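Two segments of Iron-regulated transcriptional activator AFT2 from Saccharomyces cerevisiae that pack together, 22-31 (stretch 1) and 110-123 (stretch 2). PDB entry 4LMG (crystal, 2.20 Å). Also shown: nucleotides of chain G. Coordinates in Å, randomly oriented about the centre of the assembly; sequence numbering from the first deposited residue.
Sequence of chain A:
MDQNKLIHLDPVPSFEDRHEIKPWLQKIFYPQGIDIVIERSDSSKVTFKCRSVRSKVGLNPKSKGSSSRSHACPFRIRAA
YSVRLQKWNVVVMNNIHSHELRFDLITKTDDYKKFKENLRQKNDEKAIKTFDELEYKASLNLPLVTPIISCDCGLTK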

# COMPACT_ATOMS: atom_id res chain seq x y z
N LYS A 22 6.60 -14.12 8.14
CA LYS A 22 7.43 -12.98 8.54
C LYS A 22 7.98 -13.10 9.96
O LYS A 22 9.18 -12.95 10.17
CB LYS A 22 6.67 -11.66 8.36
CG LYS A 22 7.47 -10.43 8.78
CD LYS A 22 6.69 -9.15 8.55
CE LYS A 22 7.48 -7.92 8.98
NZ LYS A 22 6.74 -6.66 8.73
N PRO A 23 7.10 -13.39 10.94
CA PRO A 23 7.54 -13.56 12.33
C PRO A 23 8.61 -14.64 12.48
O PRO A 23 9.53 -14.50 13.29
CB PRO A 23 6.26 -13.99 13.05
CG PRO A 23 5.16 -13.44 12.22
CD PRO A 23 5.64 -13.53 10.80
N TRP A 24 8.48 -15.71 11.71
CA TRP A 24 9.46 -16.79 11.76
C TRP A 24 10.79 -16.32 11.20
O TRP A 24 11.84 -16.57 11.78
CB TRP A 24 8.95 -18.00 10.98
CG TRP A 24 9.92 -19.14 10.95
CD1 TRP A 24 10.25 -19.96 11.99
CD2 TRP A 24 10.68 -19.60 9.82
NE1 TRP A 24 11.17 -20.89 11.58
CE2 TRP A 24 11.45 -20.69 10.26
CE3 TRP A 24 10.78 -19.18 8.49
CZ2 TRP A 24 12.31 -21.38 9.41
CZ3 TRP A 24 11.64 -19.86 7.65
CH2 TRP A 24 12.39 -20.95 8.11
N LEU A 25 10.74 -15.61 10.07
CA LEU A 25 11.94 -15.09 9.44
C LEU A 25 12.66 -14.07 10.32
O LEU A 25 13.89 -13.98 10.30
CB LEU A 25 11.61 -14.50 8.07
CG LEU A 25 11.31 -15.55 6.99
CD1 LEU A 25 10.86 -14.89 5.70
CD2 LEU A 25 12.54 -16.42 6.75
N GLN A 26 11.89 -13.29 11.08
CA GLN A 26 12.47 -12.29 11.97
C GLN A 26 13.29 -12.94 13.07
O GLN A 26 14.36 -12.45 13.43
CB GLN A 26 11.38 -11.41 12.58
CG GLN A 26 10.74 -10.43 11.61
CD GLN A 26 9.57 -9.68 12.22
OE1 GLN A 26 8.67 -10.28 12.81
NE2 GLN A 26 9.59 -8.36 12.09
N LYS A 27 12.79 -14.05 13.61
CA LYS A 27 13.52 -14.78 14.64
C LYS A 27 14.88 -15.21 14.12
O LYS A 27 15.85 -15.26 14.88
CB LYS A 27 12.73 -16.01 15.09
CG LYS A 27 11.50 -15.69 15.93
CD LYS A 27 10.76 -16.96 16.33
CE LYS A 27 11.68 -17.93 17.05
NZ LYS A 27 10.98 -19.18 17.42
N ILE A 28 14.96 -15.50 12.83
CA ILE A 28 16.20 -16.00 12.24
C ILE A 28 17.13 -14.89 11.79
O ILE A 28 18.35 -14.98 11.98
CB ILE A 28 15.90 -16.91 11.02
CG1 ILE A 28 15.06 -18.12 11.45
CG2 ILE A 28 17.20 -17.36 10.38
CD1 ILE A 28 14.71 -19.03 10.30
N PHE A 29 16.58 -13.84 11.19
CA PHE A 29 17.42 -12.82 10.57
C PHE A 29 17.74 -11.61 11.44
O PHE A 29 18.78 -10.97 11.25
CB PHE A 29 16.85 -12.41 9.21
CG PHE A 29 17.10 -13.43 8.14
CD1 PHE A 29 18.28 -13.40 7.41
CD2 PHE A 29 16.18 -14.43 7.89
CE1 PHE A 29 18.52 -14.34 6.43
CE2 PHE A 29 16.42 -15.38 6.91
CZ PHE A 29 17.59 -15.33 6.18
N TYR A 30 16.88 -11.30 12.40
CA TYR A 30 17.15 -10.22 13.34
C TYR A 30 18.52 -10.39 14.01
O TYR A 30 19.30 -9.44 14.07
CB TYR A 30 16.05 -10.11 14.39
CG TYR A 30 15.02 -9.05 14.10
CD1 TYR A 30 15.33 -7.94 13.32
CD2 TYR A 30 13.73 -9.14 14.62
CE1 TYR A 30 14.39 -6.96 13.06
CE2 TYR A 30 12.79 -8.17 14.36
CZ TYR A 30 13.12 -7.08 13.58
OH TYR A 30 12.18 -6.11 13.33
N PRO A 31 18.83 -11.59 14.51
CA PRO A 31 20.14 -11.79 15.14
C PRO A 31 21.29 -11.54 14.17
O PRO A 31 22.41 -11.32 14.61
CB PRO A 31 20.11 -13.26 15.56
CG PRO A 31 18.66 -13.58 15.72
CD PRO A 31 17.97 -12.79 14.64
N ASP A 110 10.60 0.42 15.86
CA ASP A 110 9.26 0.09 16.34
C ASP A 110 8.88 -1.35 16.00
O ASP A 110 8.16 -2.01 16.75
CB ASP A 110 8.23 1.06 15.76
CG ASP A 110 6.80 0.65 16.07
OD1 ASP A 110 6.40 0.74 17.24
OD2 ASP A 110 6.09 0.24 15.13
N ASP A 111 9.35 -1.84 14.85
CA ASP A 111 9.02 -3.19 14.43
C ASP A 111 9.71 -4.25 15.29
O ASP A 111 9.14 -5.30 15.58
CB ASP A 111 9.31 -3.40 12.95
CG ASP A 111 8.14 -2.99 12.07
OD1 ASP A 111 6.99 -3.36 12.40
OD2 ASP A 111 8.37 -2.31 11.05
N TYR A 112 10.94 -3.97 15.71
CA TYR A 112 11.63 -4.88 16.61
C TYR A 112 10.91 -4.94 17.95
O TYR A 112 10.67 -6.02 18.49
CB TYR A 112 13.09 -4.47 16.83
CG TYR A 112 13.81 -5.39 17.79
CD1 TYR A 112 14.24 -6.65 17.38
CD2 TYR A 112 14.06 -5.01 19.10
CE1 TYR A 112 14.89 -7.50 18.25
CE2 TYR A 112 14.72 -5.85 19.98
CZ TYR A 112 15.13 -7.10 19.55
OH TYR A 112 15.78 -7.95 20.41
N LYS A 113 10.55 -3.78 18.47
CA LYS A 113 9.84 -3.71 19.74
C LYS A 113 8.51 -4.44 19.64
O LYS A 113 8.13 -5.17 20.56
CB LYS A 113 9.63 -2.25 20.16
CG LYS A 113 10.94 -1.52 20.43
CD LYS A 113 10.69 -0.05 20.77
CE LYS A 113 12.00 0.68 21.01
NZ LYS A 113 12.76 0.11 22.16
N LYS A 114 7.81 -4.26 18.53
CA LYS A 114 6.57 -4.98 18.29
C LYS A 114 6.85 -6.47 18.13
O LYS A 114 6.07 -7.30 18.58
CB LYS A 114 5.86 -4.43 17.05
CG LYS A 114 5.22 -3.06 17.25
CD LYS A 114 4.50 -2.59 16.01
CE LYS A 114 3.73 -1.30 16.28
NZ LYS A 114 3.06 -0.78 15.06
N PHE A 115 7.96 -6.79 17.48
CA PHE A 115 8.38 -8.18 17.33
C PHE A 115 8.63 -8.80 18.70
O PHE A 115 8.22 -9.93 18.96
CB PHE A 115 9.66 -8.26 16.48
CG PHE A 115 10.43 -9.54 16.65
CD1 PHE A 115 10.04 -10.69 15.98
CD2 PHE A 115 11.55 -9.59 17.46
CE1 PHE A 115 10.75 -11.87 16.12
CE2 PHE A 115 12.27 -10.76 17.60
CZ PHE A 115 11.87 -11.91 16.93
N LYS A 116 9.29 -8.05 19.56
CA LYS A 116 9.62 -8.51 20.90
C LYS A 116 8.36 -8.72 21.74
O LYS A 116 8.26 -9.70 22.48
CB LYS A 116 10.54 -7.50 21.59
CG LYS A 116 11.24 -8.04 22.83
CD LYS A 116 12.22 -9.15 22.46
CE LYS A 116 12.87 -9.73 23.70
NZ LYS A 116 13.45 -8.66 24.56
N GLU A 117 7.41 -7.81 21.61
CA GLU A 117 6.15 -7.91 22.35
C GLU A 117 5.31 -9.09 21.86
O GLU A 117 4.58 -9.71 22.63
CB GLU A 117 5.35 -6.61 22.23
CG GLU A 117 3.98 -6.65 22.89
CD GLU A 117 4.04 -6.63 24.41
OE1 GLU A 117 5.15 -6.76 24.97
OE2 GLU A 117 2.98 -6.47 25.05
N ASN A 118 5.42 -9.40 20.57
CA ASN A 118 4.71 -10.53 20.00
C ASN A 118 5.20 -11.85 20.59
O ASN A 118 4.40 -12.75 20.87
CB ASN A 118 4.83 -10.53 18.48
CG ASN A 118 4.14 -11.72 17.84
OD1 ASN A 118 4.79 -12.62 17.31
ND2 ASN A 118 2.81 -11.73 17.89
N LEU A 119 6.51 -11.96 20.78
CA LEU A 119 7.10 -13.12 21.43
C LEU A 119 6.51 -13.31 22.82
O LEU A 119 6.14 -14.42 23.21
CB LEU A 119 8.61 -12.97 21.54
CG LEU A 119 9.40 -12.84 20.23
CD1 LEU A 119 10.87 -12.59 20.53
CD2 LEU A 119 9.21 -14.07 19.36
N ARG A 120 6.42 -12.22 23.58
CA ARG A 120 5.86 -12.27 24.92
C ARG A 120 4.40 -12.69 24.87
O ARG A 120 3.95 -13.50 25.68
CB ARG A 120 6.01 -10.92 25.63
CG ARG A 120 7.41 -10.67 26.18
CD ARG A 120 7.46 -9.40 27.01
NE ARG A 120 7.26 -8.21 26.19
CZ ARG A 120 8.25 -7.46 25.72
NH1 ARG A 120 9.51 -7.77 25.98
NH2 ARG A 120 7.97 -6.39 24.98
N GLN A 121 3.66 -12.13 23.92
CA GLN A 121 2.26 -12.51 23.72
C GLN A 121 2.14 -14.01 23.49
O GLN A 121 1.29 -14.67 24.08
CB GLN A 121 1.66 -11.75 22.53
CG GLN A 121 1.51 -10.26 22.76
CD GLN A 121 1.11 -9.53 21.49
OE1 GLN A 121 1.11 -10.10 20.40
NE2 GLN A 121 0.75 -8.25 21.63
N LYS A 122 3.01 -14.55 22.64
CA LYS A 122 2.97 -15.97 22.28
C LYS A 122 3.62 -16.86 23.34
O LYS A 122 3.65 -18.08 23.18
CB LYS A 122 3.65 -16.20 20.93
CG LYS A 122 2.97 -15.53 19.75
CD LYS A 122 3.77 -15.75 18.48
CE LYS A 122 3.08 -15.15 17.27
NZ LYS A 122 3.90 -15.30 16.03
N ASN A 123 4.15 -16.26 24.40
CA ASN A 123 4.81 -17.01 25.46
C ASN A 123 6.03 -17.78 24.97
O ASN A 123 6.37 -18.83 25.51
CB ASN A 123 3.83 -17.97 26.14
CG ASN A 123 2.69 -17.24 26.83
OD1 ASN A 123 2.88 -16.19 27.43
ND2 ASN A 123 1.49 -17.81 26.74
P DC G 10 5.45 -4.60 6.32
OP1 DC G 10 4.81 -4.73 7.64
OP2 DC G 10 6.71 -5.32 6.04
O5' DC G 10 4.39 -5.00 5.19
C5' DC G 10 3.04 -4.59 5.30
C4' DC G 10 2.27 -4.80 4.00
O4' DC G 10 2.58 -3.73 3.06
C3' DC G 10 2.56 -6.11 3.26
O3' DC G 10 1.35 -6.77 2.94
C2' DC G 10 3.22 -5.64 1.96
C1' DC G 10 2.48 -4.32 1.78
N1 DC G 10 3.05 -3.43 0.74
C2 DC G 10 2.19 -2.59 0.02
O2 DC G 10 0.98 -2.62 0.28
N3 DC G 10 2.70 -1.78 -0.93
C4 DC G 10 4.01 -1.78 -1.18
N4 DC G 10 4.45 -0.95 -2.14
C5 DC G 10 4.91 -2.63 -0.47
C6 DC G 10 4.39 -3.43 0.47
O HOH W 1 7.54 -6.77 13.83

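Two helices that cross steeply can be joined by a few aromatic side chains rather than by a long seam, and AFT2 offers a compact example. Helix 22-29 and helix 110-121 run at 107° to each other, with axes no closer than 11.3 Å, a gap that large rings can span. No direct hydrogen bond links the stretches.

Tyr-30 points its CA-to-CB bond toward the second stretch. Its chi1 of -98° lies between wells, and in this conformation the ring edge meets the face of Phe-115 (CE2 of Tyr-30 to CG of Phe-115, 3.6 Å) while one of its own faces receives the edge of Tyr-112 (CE2 of Tyr-30 to CD1 of Tyr-112, 3.7 Å). Each edge-to-face pair sets weakly positive ring hydrogens against pi electrons. Tyr-112 and Phe-115 both adopt t.

The t rotamer of Phe-115 also brings its ring edge to the aliphatic part of Lys-27, whose CG lies 3.9 Å from CE1 of Phe-115. Gln-26, m then t, extends its amide across the gap: OE1 is 3.5 Å from CD1 of Phe-115, and NE2 donates to a water (3.1 Å to its O) that in turn donates to the backbone O of Asp-111 (2.8 Å). Fully extended Lys-22 instead reaches DNA, with a weak hydrogen bond from NZ to OP2 of DC10 (3.0 Å).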